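Beta-galactosidase BgaB (Bifidobacterium adolescentis, PDB 5VYM) hydrolyses terminal non-reducing beta-D-galactose residues from beta-galactosides, acting mainly on Gal(beta1-4)Gal and oligosaccharides that contain it. Local coordinates at residues 29-35 with 66-70. Numbering follows the deposited sequence.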
loop_
_atom_site.group_PDB
_atom_site.type_symbol
_atom_site.label_atom_id
_atom_site.label_comp_id
_atom_site.label_asym_id
_atom_site.label_seq_id
_atom_site.Cartn_x
_atom_site.Cartn_y
_atom_site.Cartn_z
ATOM N N LEU B 29 8.664 -25.507 -6.278
ATOM C CA LEU B 29 8.863 -24.078 -6.497
ATOM C C LEU B 29 9.868 -23.879 -7.624
ATOM O O LEU B 29 11.068 -24.114 -7.447
ATOM C CB LEU B 29 9.340 -23.410 -5.212
ATOM C CG LEU B 29 8.342 -23.397 -4.055
ATOM C CD1 LEU B 29 8.984 -22.840 -2.792
ATOM C CD2 LEU B 29 7.105 -22.594 -4.434
ATOM N N ASN B 30 9.379 -23.453 -8.786
ATOM C CA ASN B 30 10.221 -23.242 -9.960
ATOM C C ASN B 30 9.712 -21.998 -10.673
ATOM O O ASN B 30 8.594 -21.997 -11.199
ATOM C CB ASN B 30 10.195 -24.461 -10.884
ATOM C CG ASN B 30 11.264 -24.405 -11.961
ATOM O OD1 ASN B 30 11.446 -23.384 -12.625
ATOM N ND2 ASN B 30 11.982 -25.509 -12.137
ATOM N N HIS B 31 10.530 -20.944 -10.695
ATOM C CA HIS B 31 10.074 -19.669 -11.241
ATOM C C HIS B 31 9.800 -19.771 -12.737
ATOM O O HIS B 31 8.705 -19.434 -13.203
ATOM C CB HIS B 31 11.097 -18.570 -10.957
ATOM C CG HIS B 31 10.774 -17.267 -11.618
ATOM N ND1 HIS B 31 9.496 -16.752 -11.660
ATOM C CD2 HIS B 31 11.559 -16.378 -12.270
ATOM C CE1 HIS B 31 9.509 -15.601 -12.307
ATOM N NE2 HIS B 31 10.749 -15.351 -12.688
ATOM N N TRP B 32 10.786 -20.237 -13.509
ATOM C CA TRP B 32 10.619 -20.266 -14.959
ATOM C C TRP B 32 9.539 -21.252 -15.386
ATOM O O TRP B 32 8.824 -20.998 -16.362
ATOM C CB TRP B 32 11.940 -20.603 -15.650
ATOM C CG TRP B 32 11.796 -20.668 -17.137
ATOM C CD1 TRP B 32 11.873 -21.781 -17.921
ATOM C CD2 TRP B 32 11.518 -19.573 -18.017
ATOM N NE1 TRP B 32 11.674 -21.444 -19.239
ATOM C CE2 TRP B 32 11.453 -20.094 -19.324
ATOM C CE3 TRP B 32 11.324 -18.202 -17.827
ATOM C CZ2 TRP B 32 11.203 -19.293 -20.435
ATOM C CZ3 TRP B 32 11.076 -17.407 -18.931
ATOM C CH2 TRP B 32 11.017 -17.956 -20.219
ATOM N N HIS B 33 9.409 -22.378 -14.681
ATOM C CA HIS B 33 8.325 -23.302 -14.991
ATOM C C HIS B 33 6.969 -22.681 -14.689
ATOM O O HIS B 33 5.993 -22.947 -15.399
ATOM C CB HIS B 33 8.501 -24.609 -14.216
ATOM C CG HIS B 33 9.594 -25.483 -14.748
ATOM N ND1 HIS B 33 9.773 -26.785 -14.335
ATOM C CD2 HIS B 33 10.563 -25.240 -15.662
ATOM C CE1 HIS B 33 10.806 -27.308 -14.971
ATOM N NE2 HIS B 33 11.304 -26.392 -15.782
ATOM N N ASP B 34 6.890 -21.848 -13.649
ATOM C CA ASP B 34 5.647 -21.138 -13.370
ATOM C C ASP B 34 5.362 -20.102 -14.452
ATOM O O ASP B 34 4.201 -19.886 -14.822
ATOM C CB ASP B 34 5.719 -20.482 -11.990
ATOM C CG ASP B 34 4.364 -20.389 -11.312
ATOM O OD1 ASP B 34 3.360 -20.831 -11.911
ATOM O OD2 ASP B 34 4.303 -19.875 -10.175
ATOM N N VAL B 35 6.411 -19.467 -14.980
ATOM C CA VAL B 35 6.237 -18.510 -16.069
ATOM C C VAL B 35 5.706 -19.206 -17.316
ATOM O O VAL B 35 4.795 -18.703 -17.985
ATOM C CB VAL B 35 7.563 -17.778 -16.352
ATOM C CG1 VAL B 35 7.452 -16.943 -17.618
ATOM C CG2 VAL B 35 7.952 -16.909 -15.168
ATOM N N LEU B 66 3.019 -12.043 -11.734
ATOM C CA LEU B 66 4.263 -12.412 -11.058
ATOM C C LEU B 66 4.136 -13.833 -10.524
ATOM O O LEU B 66 3.672 -14.043 -9.391
ATOM C CB LEU B 66 4.594 -11.433 -9.933
ATOM C CG LEU B 66 4.941 -10.001 -10.344
ATOM C CD1 LEU B 66 3.716 -9.103 -10.263
ATOM C CD2 LEU B 66 6.076 -9.454 -9.494
ATOM N N PRO B 67 4.541 -14.840 -11.298
ATOM C CA PRO B 67 4.463 -16.221 -10.814
ATOM C C PRO B 67 5.765 -16.692 -10.184
ATOM O O PRO B 67 6.784 -16.817 -10.872
ATOM C CB PRO B 67 4.138 -17.011 -12.087
ATOM C CG PRO B 67 4.661 -16.142 -13.234
ATOM C CD PRO B 67 5.036 -14.782 -12.682
ATOM N N THR B 68 5.733 -16.960 -8.878
ATOM C CA THR B 68 6.908 -17.399 -8.124
ATOM C C THR B 68 8.078 -16.437 -8.335
ATOM O O THR B 68 9.208 -16.833 -8.630
ATOM C CB THR B 68 7.290 -18.839 -8.488
ATOM O OG1 THR B 68 6.102 -19.635 -8.580
ATOM C CG2 THR B 68 8.203 -19.449 -7.424
ATOM N N VAL B 69 7.789 -15.146 -8.202
ATOM C CA VAL B 69 8.840 -14.117 -8.204
ATOM C C VAL B 69 9.307 -14.009 -6.757
ATOM O O VAL B 69 8.906 -13.128 -5.992
ATOM C CB VAL B 69 8.348 -12.787 -8.781
ATOM C CG1 VAL B 69 9.466 -11.753 -8.777
ATOM C CG2 VAL B 69 7.824 -12.993 -10.193
ATOM N N LEU B 70 10.171 -14.950 -6.368
ATOM C CA LEU B 70 10.570 -15.065 -4.967
ATOM C C LEU B 70 11.316 -13.826 -4.494
ATOM O O LEU B 70 11.121 -13.370 -3.361
ATOM C CB LEU B 70 11.432 -16.313 -4.771
ATOM C CG LEU B 70 10.722 -17.658 -4.911
ATOM C CD1 LEU B 70 11.580 -18.625 -5.705
ATOM C CD2 LEU B 70 10.400 -18.227 -3.539
HETATM O O HOH W 1 6.067 -22.712 -8.564
#
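A buried contact built around two hydrogen bonds joins the N-terminal turn of helix 31-44 to the loop that leaves the carboxyl end of strand 63-66. Two side chains one turn apart on the helix, His31 and Asp34, supply these bonds. His31 ND1 donates to the carbonyl of Pro67 (ND1 to O 2.8 Å), which lies near the plane of the imidazole at its edge; the carbonyl of Thr68 is almost as close but badly angled for a bond. The other ring nitrogen, NE2, bonds Ser12 N just beyond strand 7-11, so one histidine links the loops that follow two neighbouring strands. Asp34 receives the hydroxyl of Thr68 in a very short hydrogen bond, 2.4 Å from OG1 to OD2. The chain turns at Thr68 in a left-handed backbone conformation, with its CA-to-CB bond toward the helix and OG1 at Asp34. A water donates to Thr68 OG1 at 3.1 Å and weakly accepts from Asn30 N at 3.4 Å. Asn30 itself is the N-cap: Asn30 OD1 accepts from His33 N at 3.1 Å. Val35 CG2 makes an apolar contact with Pro67 CG at 3.9 Å, beside Ile9 of the sheet, while His31 CE1 lies in van der Waals contact with Val69 CG2 at 3.8 Å. Val69 centres an inverse gamma turn, and its amide bonds Thr96 OG1. The parallel sheet, strand order 2-1-3-4, with its flanking helices is consistent with the Rossmann-like (flavodoxin-like) fold of the glutaminase I clan, here in the trimerisation domain of a family 42 beta-galactosidase.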